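Local coordinates for tail protein, 43 kDa (Neisseria meningitidis MC58, PDB 3D37) that is of unknown function but, as a phage-type tail protein with domains related to baseplate hub proteins, probably forms part of a tail baseplate, at residues D36-V41 with E57-V62; R247-V252 with A271-E276. All coordinates share one frame; numbering follows the deposited sequence.

How the interactions relate
Following the chain from the N terminus, interaction 1 comes first: the strands of 36-41 and 57-62 meet after a connection of 15 residues, about half of them not modelled and the rest mostly irregular. That loop closes entirely within the N-terminal GpP-like region. Interaction 2 opens much later, when the strand of 247-252 is met by the end of helix 259-276; most of the 18 residues between belong to that same helix. The two loops therefore follow in series, neither nesting nor crossing. The centres of interaction 1 and interaction 2 are about 36 Å apart, on opposite sides of the chain's centre. Interaction 1 packs two strands crosswise in a buried core, while interaction 2 joins a helix to a small sheet near the surface.

Interaction 1 (D36-V41 with E57-V62); sequences DSFDFV and ESCEVV
No polar bond crosses this contact; the one heteroatom that touches across it is the sulfur of Cys59, whose SG lies 3.4 Å from CZ of Phe38 and 3.9 Å from CE2 of Phe38. It approaches that ring obliquely, 4.4 Å from SG of Cys59 to the centroid of the Phe38 ring and 51° off the ring normal, a sulfur-aromatic contact. Phe38 holds CG between its backbone N and carbonyl carbon (chi1 63°), which carries the ring across to Cys59 and Val61.

Val61 divides its two methyls between two rings. CG2 of Val61 sits over one face of Phe38, offset toward the rim and 4.2 Å from CG of Phe38. The other methyl, CG1 of Val61, reaches the edge of Phe40 near the ring plane, 3.7 Å from CZ of Phe40. A branched residue suits this place because it can fill the angle between two aromatic groups two residues apart on one strand.

The strand axes cross at 80° and come no closer than 9.8 Å, and no hydrogen bond joins them; the strands pack nearly at right angles through their side chains, consistent with the barrel-type family of this region. Val12 and Ile27 pack on Phe40, and Met69 on Phe38, extending the apolar interior. Since every touching residue is buried, the contact rests on dispersion and the hydrophobic effect, with the polarisable sulfur well suited to lie beside a ring.

Interaction 2 (R247-V252 with A271-E276); sequences RPKTVV and ADWRLE
Two first torsions bring Trp273 and Lys249 together. In Trp273, CG stands anti to the carbonyl carbon (chi1 -75°), sending the indole out from the helix toward the strand; in Lys249, CG stands anti to the backbone N (chi1 -169°), extending the chain to meet it. The aliphatic part of the lysine does the touching: CD of Lys249 lies 3.7 Å from CH2 of Trp273 and 4.0 Å from CZ2 of Trp273, approaching the ring obliquely. A bend at chi3 (-127°) then takes the chain onward, so that the methylenes serve as the apolar surface and the ammonium group lies farther from the indole than CD does.

Val251, two residues along the strand, points head-on at the indole, the two side chains approaching from opposite directions. Its CG2 meets the indole at the edge, near the ring plane, 3.9 Å from CH2 of Trp273. The far corner of the six-membered ring thus receives both strand residues. Tryptophan suits the helical position because its long, rigid side chain spans a gap in which even the nearest CA atoms, those of Lys249 and Trp273, are 12.5 Å apart. Lysine suits this partly exposed place, where a flexible chain can lay its methylenes against the outer corner of the indole while its charged end can probably stay near solvent.

Phe213 meets Trp273 edge-to-face and also touches Lys249. Beyond the contact, Arg247 forms a salt bridge with Asp100 of the third subunit, placing this end of the segment near a subunit interface. The strand pairs with strand 215-220 through backbone hydrogen bonds. Rather than close helix-on-sheet packing, this is a helix reaching a sheet edge through a single long aromatic side chain: helix 259-276 points the corner of an indole at a strand that is outermost, within this chain, in a three-stranded mixed sheet.

Interaction 1 (D36-V41 with E57-V62)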
# COMPACT_ATOMS: atom_id res chain seq x y z
N ASP A 36 -0.50 -27.45 19.34
CA ASP A 36 -0.49 -27.15 17.91
C ASP A 36 -1.83 -26.47 17.57
O ASP A 36 -2.81 -26.62 18.28
CB ASP A 36 -0.30 -28.43 17.07
CG ASP A 36 1.05 -29.13 17.32
OD1 ASP A 36 2.00 -28.54 17.92
OD2 ASP A 36 1.17 -30.27 16.82
N SER A 37 -1.84 -25.66 16.52
CA SER A 37 -2.99 -24.87 16.19
C SER A 37 -3.27 -24.79 14.69
O SER A 37 -2.47 -25.13 13.81
CB SER A 37 -2.79 -23.43 16.70
OG SER A 37 -1.66 -22.88 16.13
N PHE A 38 -4.48 -24.38 14.43
CA PHE A 38 -4.96 -24.24 13.09
C PHE A 38 -5.86 -23.02 12.99
O PHE A 38 -6.50 -22.59 13.97
CB PHE A 38 -5.70 -25.49 12.62
CG PHE A 38 -6.95 -25.82 13.40
CD1 PHE A 38 -8.19 -25.30 13.02
CD2 PHE A 38 -6.89 -26.69 14.48
CE1 PHE A 38 -9.36 -25.61 13.74
CE2 PHE A 38 -8.08 -27.01 15.22
CZ PHE A 38 -9.30 -26.46 14.84
N ASP A 39 -5.87 -22.50 11.77
CA ASP A 39 -6.61 -21.34 11.37
C ASP A 39 -7.03 -21.40 9.89
O ASP A 39 -6.17 -21.58 9.04
CB ASP A 39 -5.71 -20.17 11.63
CG ASP A 39 -6.42 -19.09 12.25
OD1 ASP A 39 -7.02 -18.33 11.45
OD2 ASP A 39 -6.44 -19.07 13.53
N PHE A 40 -8.33 -21.33 9.62
CA PHE A 40 -8.90 -21.43 8.27
C PHE A 40 -9.86 -20.26 7.94
O PHE A 40 -10.64 -19.86 8.79
CB PHE A 40 -9.70 -22.76 8.10
CG PHE A 40 -8.83 -24.00 8.07
CD1 PHE A 40 -8.41 -24.56 6.86
CD2 PHE A 40 -8.47 -24.65 9.27
CE1 PHE A 40 -7.61 -25.71 6.85
CE2 PHE A 40 -7.69 -25.80 9.26
CZ PHE A 40 -7.25 -26.31 8.05
N VAL A 41 -9.79 -19.76 6.71
CA VAL A 41 -10.67 -18.71 6.23
C VAL A 41 -11.17 -19.08 4.83
O VAL A 41 -10.39 -19.54 3.99
CB VAL A 41 -9.96 -17.34 6.11
CG1 VAL A 41 -10.92 -16.32 5.58
CG2 VAL A 41 -9.32 -16.92 7.44
N GLU A 57 -16.79 -27.69 18.63
CA GLU A 57 -16.90 -29.03 18.02
C GLU A 57 -15.52 -29.69 17.87
O GLU A 57 -14.53 -29.02 17.65
CB GLU A 57 -17.51 -28.94 16.61
CG GLU A 57 -18.96 -28.54 16.55
CD GLU A 57 -19.82 -29.51 17.24
OE1 GLU A 57 -19.54 -30.71 17.11
OE2 GLU A 57 -20.75 -29.08 17.97
N SER A 58 -15.50 -31.01 17.97
CA SER A 58 -14.32 -31.81 17.74
C SER A 58 -14.05 -31.85 16.26
O SER A 58 -14.97 -31.87 15.47
CB SER A 58 -14.54 -33.23 18.23
OG SER A 58 -14.42 -33.23 19.62
N CYS A 59 -12.79 -31.83 15.87
CA CYS A 59 -12.48 -31.83 14.44
C CYS A 59 -11.19 -32.57 14.11
O CYS A 59 -10.39 -32.85 14.97
CB CYS A 59 -12.43 -30.41 13.87
SG CYS A 59 -11.08 -29.37 14.49
N GLU A 60 -11.02 -32.83 12.84
CA GLU A 60 -9.77 -33.34 12.30
C GLU A 60 -9.40 -32.49 11.11
O GLU A 60 -10.27 -32.05 10.35
CB GLU A 60 -9.90 -34.83 11.91
CG GLU A 60 -10.02 -35.71 13.12
CD GLU A 60 -10.58 -37.11 12.80
OE1 GLU A 60 -11.39 -37.22 11.88
OE2 GLU A 60 -10.21 -38.10 13.47
N VAL A 61 -8.11 -32.20 10.98
CA VAL A 61 -7.63 -31.46 9.87
C VAL A 61 -7.07 -32.52 8.92
O VAL A 61 -6.34 -33.37 9.33
CB VAL A 61 -6.59 -30.41 10.27
CG1 VAL A 61 -5.99 -29.67 8.94
CG2 VAL A 61 -7.20 -29.44 11.35
N VAL A 62 -7.47 -32.50 7.65
CA VAL A 62 -7.12 -33.60 6.75
C VAL A 62 -6.54 -33.01 5.47
O VAL A 62 -7.08 -32.08 4.90
CB VAL A 62 -8.37 -34.51 6.44
CG1 VAL A 62 -7.94 -35.86 5.79
CG2 VAL A 62 -9.15 -34.81 7.70

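Interaction 2 (R247-V252 with A271-E276)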
# COMPACT_ATOMS: atom_id res chain seq x y z
N ARG A 247 30.17 -13.60 31.27
CA ARG A 247 28.72 -13.68 31.32
C ARG A 247 28.28 -14.88 32.15
O ARG A 247 27.79 -15.88 31.61
CB ARG A 247 28.18 -13.73 29.87
CG ARG A 247 26.82 -13.15 29.72
CD ARG A 247 26.57 -12.74 28.30
NE ARG A 247 25.20 -12.29 28.16
CZ ARG A 247 24.17 -13.10 27.92
NH1 ARG A 247 24.36 -14.41 27.74
NH2 ARG A 247 22.94 -12.58 27.83
N PRO A 248 28.50 -14.81 33.48
CA PRO A 248 28.23 -15.91 34.39
C PRO A 248 26.77 -16.03 34.79
O PRO A 248 26.05 -15.05 34.91
CB PRO A 248 29.04 -15.54 35.64
CG PRO A 248 29.05 -14.06 35.64
CD PRO A 248 29.08 -13.65 34.19
N LYS A 249 26.35 -17.26 35.01
CA LYS A 249 24.99 -17.49 35.40
C LYS A 249 25.02 -18.58 36.46
O LYS A 249 25.88 -19.45 36.45
CB LYS A 249 24.11 -17.90 34.19
CG LYS A 249 22.60 -17.89 34.53
CD LYS A 249 21.72 -18.36 33.40
CE LYS A 249 20.61 -17.34 33.07
NZ LYS A 249 19.43 -17.36 34.00
N THR A 250 24.08 -18.51 37.38
CA THR A 250 23.98 -19.56 38.35
C THR A 250 22.54 -20.01 38.28
O THR A 250 21.64 -19.18 38.24
CB THR A 250 24.40 -19.11 39.79
OG1 THR A 250 23.25 -19.04 40.65
CG2 THR A 250 25.18 -17.78 39.78
N VAL A 251 22.33 -21.33 38.24
CA VAL A 251 20.99 -21.91 38.14
C VAL A 251 20.78 -22.94 39.28
O VAL A 251 21.64 -23.79 39.50
CB VAL A 251 20.79 -22.59 36.74
CG1 VAL A 251 19.44 -23.28 36.67
CG2 VAL A 251 20.97 -21.56 35.57
N VAL A 252 19.65 -22.86 39.98
CA VAL A 252 19.27 -23.90 40.93
C VAL A 252 18.41 -24.94 40.23
O VAL A 252 17.39 -24.62 39.62
CB VAL A 252 18.55 -23.35 42.22
CG1 VAL A 252 17.88 -24.49 43.02
CG2 VAL A 252 19.53 -22.60 43.12
N ALA A 271 21.57 -27.73 26.51
CA ALA A 271 21.17 -28.13 25.15
C ALA A 271 19.98 -27.30 24.70
O ALA A 271 19.88 -26.89 23.53
CB ALA A 271 20.89 -29.62 25.08
N ASP A 272 19.10 -27.01 25.64
CA ASP A 272 17.97 -26.15 25.35
C ASP A 272 18.44 -24.76 24.95
O ASP A 272 17.95 -24.19 23.99
CB ASP A 272 17.03 -26.07 26.55
CG ASP A 272 16.21 -27.35 26.76
OD1 ASP A 272 16.18 -28.24 25.85
OD2 ASP A 272 15.60 -27.46 27.85
N TRP A 273 19.40 -24.22 25.69
CA TRP A 273 19.95 -22.92 25.36
C TRP A 273 20.64 -22.93 23.98
O TRP A 273 20.53 -21.99 23.18
CB TRP A 273 20.92 -22.46 26.43
CG TRP A 273 20.25 -22.01 27.67
CD1 TRP A 273 18.98 -21.53 27.78
CD2 TRP A 273 20.82 -21.96 28.99
NE1 TRP A 273 18.72 -21.19 29.09
CE2 TRP A 273 19.82 -21.45 29.85
CE3 TRP A 273 22.06 -22.32 29.53
CZ2 TRP A 273 20.03 -21.26 31.23
CZ3 TRP A 273 22.28 -22.14 30.90
CH2 TRP A 273 21.25 -21.62 31.73
N ARG A 274 21.35 -24.03 23.72
CA ARG A 274 22.10 -24.13 22.47
C ARG A 274 21.13 -24.15 21.28
O ARG A 274 21.39 -23.59 20.26
CB ARG A 274 22.96 -25.40 22.52
CG ARG A 274 23.59 -25.81 21.20
CD ARG A 274 24.52 -27.04 21.39
NE ARG A 274 25.34 -27.20 20.19
CZ ARG A 274 26.40 -28.00 20.09
NH1 ARG A 274 26.81 -28.76 21.10
NH2 ARG A 274 27.07 -28.04 18.94
N LEU A 275 20.01 -24.83 21.41
CA LEU A 275 18.98 -24.85 20.38
C LEU A 275 18.38 -23.48 20.12
O LEU A 275 18.11 -23.11 18.96
CB LEU A 275 17.88 -25.83 20.74
CG LEU A 275 18.27 -27.27 20.54
CD1 LEU A 275 17.36 -28.24 21.41
CD2 LEU A 275 18.27 -27.61 19.03
N GLU A 276 18.16 -22.73 21.21
CA GLU A 276 17.61 -21.37 21.09
C GLU A 276 18.50 -20.43 20.30
O GLU A 276 18.01 -19.44 19.77
CB GLU A 276 17.41 -20.74 22.47
CG GLU A 276 16.17 -21.16 23.19
CD GLU A 276 16.24 -20.77 24.67
OE1 GLU A 276 16.93 -19.77 24.97
OE2 GLU A 276 15.64 -21.47 25.52